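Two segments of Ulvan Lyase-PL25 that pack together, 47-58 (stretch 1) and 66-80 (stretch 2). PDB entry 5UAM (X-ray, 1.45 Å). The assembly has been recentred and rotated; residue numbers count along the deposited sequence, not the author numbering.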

ATOM      1  N   ILE A  47       6.154   9.477  -6.622  1.00 12.34           N
ATOM      2  CA  ILE A  47       5.294  10.435  -7.311  1.00 11.47           C
ATOM      3  C   ILE A  47       6.113  11.095  -8.404  1.00 12.50           C
ATOM      4  O   ILE A  47       7.247  11.521  -8.162  1.00 12.35           O
ATOM      5  CB  ILE A  47       4.777  11.531  -6.360  1.00 12.25           C
ATOM      6  CG1 ILE A  47       4.003  10.898  -5.204  1.00 12.59           C
ATOM      7  CG2 ILE A  47       3.958  12.553  -7.136  1.00 14.91           C
ATOM      8  CD1 ILE A  47       3.515  11.898  -4.163  1.00 13.44           C
ATOM      9  N   HIS A  48       5.540  11.203  -9.597  1.00 12.26           N
ATOM     10  CA  HIS A  48       6.166  11.948 -10.682  1.00 12.27           C
ATOM     11  C   HIS A  48       5.522  13.323 -10.794  1.00 14.17           C
ATOM     12  O   HIS A  48       4.296  13.440 -10.843  1.00 15.70           O
ATOM     13  CB  HIS A  48       6.009  11.220 -12.007  1.00 13.94           C
ATOM     14  CG  HIS A  48       6.688  11.911 -13.139  1.00 15.49           C
ATOM     15  ND1 HIS A  48       8.035  11.762 -13.386  1.00 16.23           N
ATOM     16  CD2 HIS A  48       6.230  12.802 -14.049  1.00 17.71           C
ATOM     17  CE1 HIS A  48       8.367  12.511 -14.428  1.00 16.01           C
ATOM     18  NE2 HIS A  48       7.288  13.147 -14.850  1.00 18.19           N
ATOM     19  N   LYS A  49       6.343  14.364 -10.899  1.00 13.79           N
ATOM     20  CA  LYS A  49       5.814  15.701 -11.136  1.00 15.15           C
ATOM     21  C   LYS A  49       6.849  16.515 -11.895  1.00 14.91           C
ATOM     22  O   LYS A  49       8.017  16.564 -11.498  1.00 15.06           O
ATOM     23  CB  LYS A  49       5.474  16.411  -9.825  1.00 16.59           C
ATOM     24  CG  LYS A  49       4.944  17.820 -10.050  1.00 20.44           C
ATOM     25  CD  LYS A  49       4.509  18.475  -8.765  1.00 25.98           C
ATOM     26  CE  LYS A  49       3.131  18.021  -8.341  1.00 23.36           C
ATOM     27  NZ  LYS A  49       2.045  18.634  -9.163  1.00 22.72           N
ATOM     28  N   ASN A  50       6.422  17.139 -12.990  1.00 16.16           N
ATOM     29  CA  ASN A  50       7.243  18.109 -13.725  1.00 16.29           C
ATOM     30  C   ASN A  50       8.592  17.534 -14.117  1.00 16.99           C
ATOM     31  O   ASN A  50       9.616  18.198 -14.004  1.00 18.95           O
ATOM     32  CB  ASN A  50       7.442  19.396 -12.929  1.00 17.97           C
ATOM     33  CG  ASN A  50       8.025  20.528 -13.774  1.00 20.60           C
ATOM     34  OD1 ASN A  50       7.688  20.698 -14.946  1.00 23.02           O
ATOM     35  ND2 ASN A  50       8.908  21.315 -13.164  1.00 21.85           N
ATOM     36  N   GLY A  51       8.608  16.281 -14.560  1.00 16.34           N
ATOM     37  CA  GLY A  51       9.829  15.688 -15.061  1.00 15.62           C
ATOM     38  C   GLY A  51      10.723  15.074 -14.018  1.00 15.48           C
ATOM     39  O   GLY A  51      11.809  14.582 -14.375  1.00 17.21           O
ATOM     40  N   ILE A  52      10.321  15.094 -12.748  1.00 14.60           N
ATOM     41  CA  ILE A  52      11.096  14.531 -11.652  1.00 14.29           C
ATOM     42  C   ILE A  52      10.277  13.402 -11.049  1.00 13.98           C
ATOM     43  O   ILE A  52       9.087  13.577 -10.766  1.00 14.29           O
ATOM     44  CB  ILE A  52      11.380  15.578 -10.560  1.00 15.14           C
ATOM     45  CG1 ILE A  52      11.955  16.876 -11.146  1.00 21.61           C
ATOM     46  CG2 ILE A  52      12.252  14.968  -9.468  1.00 16.46           C
ATOM     47  CD1 ILE A  52      13.298  16.747 -11.753  1.00 26.94           C
ATOM     48  N   THR A  53      10.908  12.255 -10.830  1.00 13.40           N
ATOM     49  CA  THR A  53      10.281  11.166 -10.087  1.00 12.72           C
ATOM     50  C   THR A  53      10.884  11.113  -8.690  1.00 13.93           C
ATOM     51  O   THR A  53      12.094  10.927  -8.540  1.00 13.37           O
ATOM     52  CB  THR A  53      10.399   9.815 -10.794  1.00 13.72           C
ATOM     53  OG1 THR A  53       9.794   9.899 -12.081  1.00 14.41           O
ATOM     54  CG2 THR A  53       9.668   8.717 -10.016  1.00 13.34           C
ATOM     55  N   TYR A  54      10.039  11.306  -7.683  1.00 12.03           N
ATOM     56  CA  TYR A  54      10.410  11.212  -6.287  1.00 11.65           C
ATOM     57  C   TYR A  54      10.090   9.816  -5.793  1.00 13.21           C
ATOM     58  O   TYR A  54       9.030   9.281  -6.102  1.00 13.16           O
ATOM     59  CB  TYR A  54       9.620  12.232  -5.465  1.00 12.26           C
ATOM     60  CG  TYR A  54       9.822  13.648  -5.952  1.00 11.77           C
ATOM     61  CD1 TYR A  54       8.984  14.189  -6.922  1.00 13.02           C
ATOM     62  CD2 TYR A  54      10.864  14.435  -5.473  1.00 12.54           C
ATOM     63  CE1 TYR A  54       9.163  15.494  -7.385  1.00 13.04           C
ATOM     64  CE2 TYR A  54      11.060  15.734  -5.935  1.00 13.70           C
ATOM     65  CZ  TYR A  54      10.209  16.252  -6.893  1.00 14.02           C
ATOM     66  OH  TYR A  54      10.386  17.520  -7.376  1.00 16.18           O
ATOM     67  N   VAL A  55      10.996   9.233  -5.017  1.00 12.38           N
ATOM     68  CA  VAL A  55      10.858   7.854  -4.561  1.00 11.93           C
ATOM     69  C   VAL A  55      11.198   7.777  -3.080  1.00 11.75           C
ATOM     70  O   VAL A  55      12.108   8.469  -2.606  1.00 13.95           O
ATOM     71  CB  VAL A  55      11.749   6.905  -5.381  1.00 13.72           C
ATOM     72  CG1 VAL A  55      11.342   6.960  -6.872  1.00 14.64           C
ATOM     73  CG2 VAL A  55      13.232   7.236  -5.220  1.00 13.19           C
ATOM     74  N   SER A  56      10.453   6.950  -2.345  1.00 11.74           N
ATOM     75  CA  SER A  56      10.709   6.756  -0.922  1.00 11.88           C
ATOM     76  C   SER A  56      10.614   5.282  -0.548  1.00 13.11           C
ATOM     77  O   SER A  56       9.860   4.503  -1.141  1.00 13.70           O
ATOM     78  CB  SER A  56       9.771   7.589  -0.050  1.00 13.26           C
ATOM     79  OG  SER A  56       8.443   7.093  -0.070  1.00 14.48           O
ATOM     80  N   TYR A  57      11.393   4.907   0.463  1.00 11.91           N
ATOM     81  CA  TYR A  57      11.489   3.515   0.896  1.00 11.86           C
ATOM     82  C   TYR A  57      12.036   3.504   2.325  1.00 12.12           C
ATOM     83  O   TYR A  57      12.508   4.514   2.845  1.00 12.21           O
ATOM     84  CB  TYR A  57      12.396   2.685  -0.051  1.00 11.41           C
ATOM     85  CG  TYR A  57      13.817   3.183  -0.016  1.00 12.30           C
ATOM     86  CD1 TYR A  57      14.205   4.310  -0.740  1.00 14.04           C
ATOM     87  CD2 TYR A  57      14.766   2.574   0.801  1.00 11.71           C
ATOM     88  CE1 TYR A  57      15.489   4.813  -0.636  1.00 13.93           C
ATOM     89  CE2 TYR A  57      16.069   3.069   0.901  1.00 13.14           C
ATOM     90  CZ  TYR A  57      16.415   4.195   0.180  1.00 14.26           C
ATOM     91  OH  TYR A  57      17.702   4.687   0.268  1.00 15.51           O
ATOM     92  N   GLN A  58      11.984   2.329   2.950  1.00 11.42           N
ATOM     93  CA  GLN A  58      12.455   2.151   4.318  1.00 11.63           C
ATOM     94  C   GLN A  58      13.929   1.748   4.332  1.00 12.90           C
ATOM     95  O   GLN A  58      14.314   0.717   3.772  1.00 13.13           O
ATOM     96  CB  GLN A  58      11.596   1.069   4.954  1.00 12.35           C
ATOM     97  CG  GLN A  58      11.959   0.709   6.346  1.00 14.26           C
ATOM     98  CD  GLN A  58      11.095  -0.417   6.821  1.00 12.24           C
ATOM     99  OE1 GLN A  58       9.973  -0.206   7.266  1.00 14.63           O
ATOM    100  NE2 GLN A  58      11.583  -1.633   6.686  1.00 13.20           N
ATOM    101  N   ILE A  66      14.397   9.176   1.008  1.00 12.69           N
ATOM    102  CA  ILE A  66      13.786   9.737  -0.188  1.00 12.33           C
ATOM    103  C   ILE A  66      14.878  10.129  -1.177  1.00 12.05           C
ATOM    104  O   ILE A  66      15.916  10.676  -0.801  1.00 14.07           O
ATOM    105  CB  ILE A  66      12.869  10.925   0.145  1.00 14.48           C
ATOM    106  CG1 ILE A  66      12.261  11.490  -1.121  1.00 14.13           C
ATOM    107  CG2 ILE A  66      13.608  11.958   0.911  1.00 18.62           C
ATOM    108  CD1 ILE A  66      11.099  12.453  -0.859  1.00 19.29           C
ATOM    109  N   ALA A  67      14.648   9.819  -2.444  1.00 13.27           N
ATOM    110  CA  ALA A  67      15.535  10.200  -3.528  1.00 12.68           C
ATOM    111  C   ALA A  67      14.698  10.750  -4.676  1.00 12.72           C
ATOM    112  O   ALA A  67      13.466  10.690  -4.665  1.00 12.58           O
ATOM    113  CB  ALA A  67      16.358   8.995  -4.017  1.00 14.79           C
ATOM    114  N   SER A  68      15.361  11.318  -5.672  1.00 12.84           N
ATOM    115  CA  SER A  68      14.655  11.790  -6.852  1.00 13.24           C
ATOM    116  C   SER A  68      15.508  11.597  -8.090  1.00 14.22           C
ATOM    117  O   SER A  68      16.741  11.611  -8.022  1.00 14.75           O
ATOM    118  CB  SER A  68      14.263  13.250  -6.717  1.00 13.74           C
ATOM    119  OG  SER A  68      15.379  14.107  -6.733  1.00 16.64           O
ATOM    120  N   TYR A  69      14.817  11.446  -9.223  1.00 14.02           N
ATOM    121  CA  TYR A  69      15.440  11.319 -10.533  1.00 13.23           C
ATOM    122  C   TYR A  69      14.881  12.386 -11.458  1.00 14.16           C
ATOM    123  O   TYR A  69      13.661  12.493 -11.621  1.00 14.80           O
ATOM    124  CB  TYR A  69      15.195   9.934 -11.124  1.00 15.67           C
ATOM    125  CG  TYR A  69      15.893   9.721 -12.450  1.00 15.23           C
ATOM    126  CD1 TYR A  69      17.270   9.656 -12.527  1.00 15.82           C
ATOM    127  CD2 TYR A  69      15.174   9.633 -13.630  1.00 16.21           C
ATOM    128  CE1 TYR A  69      17.911   9.469 -13.734  1.00 16.54           C
ATOM    129  CE2 TYR A  69      15.804   9.439 -14.843  1.00 16.45           C
ATOM    130  CZ  TYR A  69      17.171   9.352 -14.886  1.00 17.69           C
ATOM    131  OH  TYR A  69      17.841   9.159 -16.081  1.00 20.18           O
ATOM    132  N   ASN A  70      15.768  13.151 -12.068  1.00 14.68           N
ATOM    133  CA  ASN A  70      15.409  14.165 -13.055  1.00 14.84           C
ATOM    134  C   ASN A  70      15.549  13.525 -14.429  1.00 17.50           C
ATOM    135  O   ASN A  70      16.660  13.206 -14.866  1.00 17.95           O
ATOM    136  CB  ASN A  70      16.355  15.355 -12.912  1.00 18.61           C
ATOM    137  CG  ASN A  70      16.022  16.488 -13.846  1.00 21.54           C
ATOM    138  OD1 ASN A  70      15.714  16.279 -15.017  1.00 21.01           O
ATOM    139  ND2 ASN A  70      16.071  17.707 -13.324  1.00 24.50           N
ATOM    140  N   HIS A  71      14.416  13.329 -15.104  1.00 17.01           N
ATOM    141  CA  HIS A  71      14.430  12.613 -16.377  1.00 16.71           C
ATOM    142  C   HIS A  71      15.092  13.409 -17.489  1.00 18.40           C
ATOM    143  O   HIS A  71      15.605  12.805 -18.440  1.00 23.02           O
ATOM    144  CB  HIS A  71      13.002  12.211 -16.751  1.00 16.45           C
ATOM    145  CG  HIS A  71      12.419  11.181 -15.833  1.00 16.17           C
ATOM    146  ND1 HIS A  71      12.437   9.835 -16.132  1.00 17.96           N
ATOM    147  CD2 HIS A  71      11.851  11.286 -14.608  1.00 15.86           C
ATOM    148  CE1 HIS A  71      11.874   9.159 -15.144  1.00 18.18           C
ATOM    149  NE2 HIS A  71      11.514  10.015 -14.205  1.00 16.12           N
ATOM    150  N   GLN A  72      15.079  14.742 -17.417  1.00 18.95           N
ATOM    151  CA  GLN A  72      15.699  15.541 -18.468  1.00 19.72           C
ATOM    152  C   GLN A  72      17.217  15.552 -18.358  1.00 22.95           C
ATOM    153  O   GLN A  72      17.910  15.480 -19.374  1.00 24.67           O
ATOM    154  CB  GLN A  72      15.163  16.976 -18.444  1.00 21.37           C
ATOM    155  CG  GLN A  72      15.745  17.876 -19.551  1.00 26.75           C
ATOM    156  CD  GLN A  72      15.144  19.275 -19.575  1.00 33.79           C
ATOM    157  OE1 GLN A  72      14.387  19.658 -18.677  1.00 41.35           O
ATOM    158  NE2 GLN A  72      15.479  20.046 -20.609  1.00 34.85           N
ATOM    159  N   THR A  73      17.753  15.649 -17.137  1.00 20.75           N
ATOM    160  CA  THR A  73      19.197  15.738 -16.964  1.00 19.34           C
ATOM    161  C   THR A  73      19.836  14.389 -16.684  1.00 20.23           C
ATOM    162  O   THR A  73      21.059  14.264 -16.810  1.00 23.09           O
ATOM    163  CB  THR A  73      19.534  16.674 -15.797  1.00 22.31           C
ATOM    164  OG1 THR A  73      19.034  16.104 -14.586  1.00 21.67           O
ATOM    165  CG2 THR A  73      18.905  18.062 -15.997  1.00 24.57           C
ATOM    166  N   GLY A  74      19.051  13.387 -16.308  1.00 20.40           N
ATOM    167  CA  GLY A  74      19.590  12.099 -15.946  1.00 19.63           C
ATOM    168  C   GLY A  74      20.205  12.039 -14.570  1.00 22.37           C
ATOM    169  O   GLY A  74      20.904  11.066 -14.273  1.00 26.27           O
ATOM    170  N   GLN A  75      19.972  13.038 -13.723  1.00 19.25           N
ATOM    171  CA  GLN A  75      20.656  13.164 -12.444  1.00 21.53           C
ATOM    172  C   GLN A  75      19.765  12.652 -11.321  1.00 19.15           C
ATOM    173  O   GLN A  75      18.575  12.984 -11.253  1.00 18.67           O
ATOM    174  CB  GLN A  75      21.013  14.625 -12.145  1.00 24.38           C
ATOM    175  N   TRP A  76      20.359  11.860 -10.435  1.00 17.49           N
ATOM    176  CA  TRP A  76      19.756  11.468  -9.179  1.00 15.08           C
ATOM    177  C   TRP A  76      20.192  12.395  -8.052  1.00 15.64           C
ATOM    178  O   TRP A  76      21.337  12.858  -7.999  1.00 18.56           O
ATOM    179  CB  TRP A  76      20.205  10.050  -8.798  1.00 17.07           C
ATOM    180  CG  TRP A  76      19.591   8.953  -9.598  1.00 14.85           C
ATOM    181  CD1 TRP A  76      20.071   8.397 -10.754  1.00 16.08           C
ATOM    182  CD2 TRP A  76      18.382   8.257  -9.285  1.00 15.58           C
ATOM    183  NE1 TRP A  76      19.217   7.406 -11.175  1.00 17.08           N
ATOM    184  CE2 TRP A  76      18.180   7.297 -10.291  1.00 15.78           C
ATOM    185  CE3 TRP A  76      17.437   8.356  -8.245  1.00 12.88           C
ATOM    186  CZ2 TRP A  76      17.064   6.432 -10.289  1.00 15.44           C
ATOM    187  CZ3 TRP A  76      16.352   7.500  -8.244  1.00 14.88           C
ATOM    188  CH2 TRP A  76      16.178   6.552  -9.264  1.00 15.12           C
ATOM    189  N   GLN A  77      19.267  12.616  -7.114  1.00 16.03           N
ATOM    190  CA  GLN A  77      19.540  13.258  -5.839  1.00 17.56           C
ATOM    191  C   GLN A  77      19.177  12.309  -4.711  1.00 15.30           C
ATOM    192  O   GLN A  77      18.187  11.582  -4.796  1.00 15.00           O
ATOM    193  CB  GLN A  77      18.677  14.510  -5.647  1.00 19.91           C
ATOM    194  CG  GLN A  77      18.826  15.563  -6.730  1.00 22.65           C
ATOM    195  CD  GLN A  77      20.074  16.382  -6.576  1.00 37.20           C
ATOM    196  OE1 GLN A  77      20.337  16.944  -5.514  1.00 34.03           O
ATOM    197  NE2 GLN A  77      20.857  16.470  -7.647  1.00 50.10           N
ATOM    198  N   GLY A  78      19.964  12.333  -3.648  1.00 16.61           N
ATOM    199  CA  GLY A  78      19.696  11.521  -2.494  1.00 15.65           C
ATOM    200  C   GLY A  78      20.252  10.127  -2.649  1.00 15.10           C
ATOM    201  O   GLY A  78      21.061   9.848  -3.530  1.00 16.99           O
ATOM    202  N   PRO A  79      19.825   9.217  -1.786  1.00 16.23           N
ATOM    203  CA  PRO A  79      18.734   9.363  -0.818  1.00 15.31           C
ATOM    204  C   PRO A  79      19.118  10.182   0.418  1.00 15.40           C
ATOM    205  O   PRO A  79      20.281  10.247   0.827  1.00 17.69           O
ATOM    206  CB  PRO A  79      18.454   7.927  -0.423  1.00 17.25           C
ATOM    207  CG  PRO A  79      19.773   7.246  -0.537  1.00 18.39           C
ATOM    208  CD  PRO A  79      20.411   7.867  -1.760  1.00 17.67           C
ATOM    209  N   PHE A  80      18.087  10.772   1.013  1.00 14.76           N
ATOM    210  CA  PHE A  80      18.199  11.529   2.242  1.00 13.90           C
ATOM    211  C   PHE A  80      17.214  10.960   3.246  1.00 13.84           C
ATOM    212  O   PHE A  80      16.113  10.533   2.882  1.00 14.50           O
ATOM    213  CB  PHE A  80      17.847  13.018   2.025  1.00 15.68           C
ATOM    214  CG  PHE A  80      18.729  13.725   1.040  1.00 16.56           C
ATOM    215  CD1 PHE A  80      19.964  14.182   1.428  1.00 20.33           C
ATOM    216  CD2 PHE A  80      18.306  13.957  -0.253  1.00 16.41           C
ATOM    217  CE1 PHE A  80      20.801  14.851   0.526  1.00 22.69           C
ATOM    218  CE2 PHE A  80      19.153  14.627  -1.146  1.00 18.48           C
ATOM    219  CZ  PHE A  80      20.368  15.066  -0.751  1.00 20.61           C
TER
HETATM  220  O   HOH W   1      12.842  16.371 -16.238  1.00 27.20           O

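Strands 52-58 and 66-70 lie side by side and antiparallel, their N-to-C directions 161° apart and their axes approaching to 4.6 Å. Each stretch also folds back on itself: a type I' turn from Lys 49 to Ile 52 joins strand 47-49 to strand 52-58, while strand 66-70 pairs with the strand that runs on to Phe 80, so the contact joins two hairpins edge to edge. Five backbone hydrogen bonds hold the seam. Thr 53 and Tyr 69 bond reciprocally, Thr 53 N to Tyr 69 O and Tyr 69 N to Thr 53 O, both 2.9 Å; Val 55 N to Ala 67 O and Ala 67 N to Val 55 O repeat the pattern at 2.9 Å. His 71 N adds a nearly straight bond to Gly 51 O at 3.0 Å, carrying the ladder past the strand end into the turn. In the intervening non-hydrogen-bonded pairs the backbones draw closer, and CA-H groups point at carbonyls, as in Ser 68 CA to Thr 53 O, 3.2 Å, and Ile 66 CA to Val 55 O, 3.2 Å.

Gly 51 has phi/psi of 86/1°, where a CB would be jammed against the preceding carbonyl, so the turn calls for glycine here. Its carbonyl also accepts from water 1 (Gly 51 O to water O, 2.8 Å), which in turn accepts from Gln 72 N at 3.0 Å, bridging the two loops.

Side chains alternate between the sheet faces. On the face carrying Thr 53, Val 55, Ala 67 and Tyr 69, the polar centre is a three-residue cluster: Thr 53 OG1 lies 2.7 Å from His 71 NE2 and 2.9 Å from His 48 ND1, hydrogen-bonded to both. Farther along this face the contact turns apolar, with Val 55 CG2 3.8 Å from Ala 67 CB and 4.4 Å from Trp 76 CZ3, at the edge of the indole. Tyr 57 brings its ring edge to Pro 79, which follows a cis peptide bond; Tyr 57 CZ and Pro 79 CB are 4.3 Å apart.

The other face carries Ile 52, Tyr 54, Ser 68 and Asn 70. Ser 68 CB sits 3.8 Å from both Ile 52 CG2 and Tyr 54 CD2. Ile 52 CD1 reaches Asn 70 ND2 at 3.3 Å, while Asn 70 OD1 accepts from Thr 73 N at 3.0 Å, bracing the loop beyond the strand.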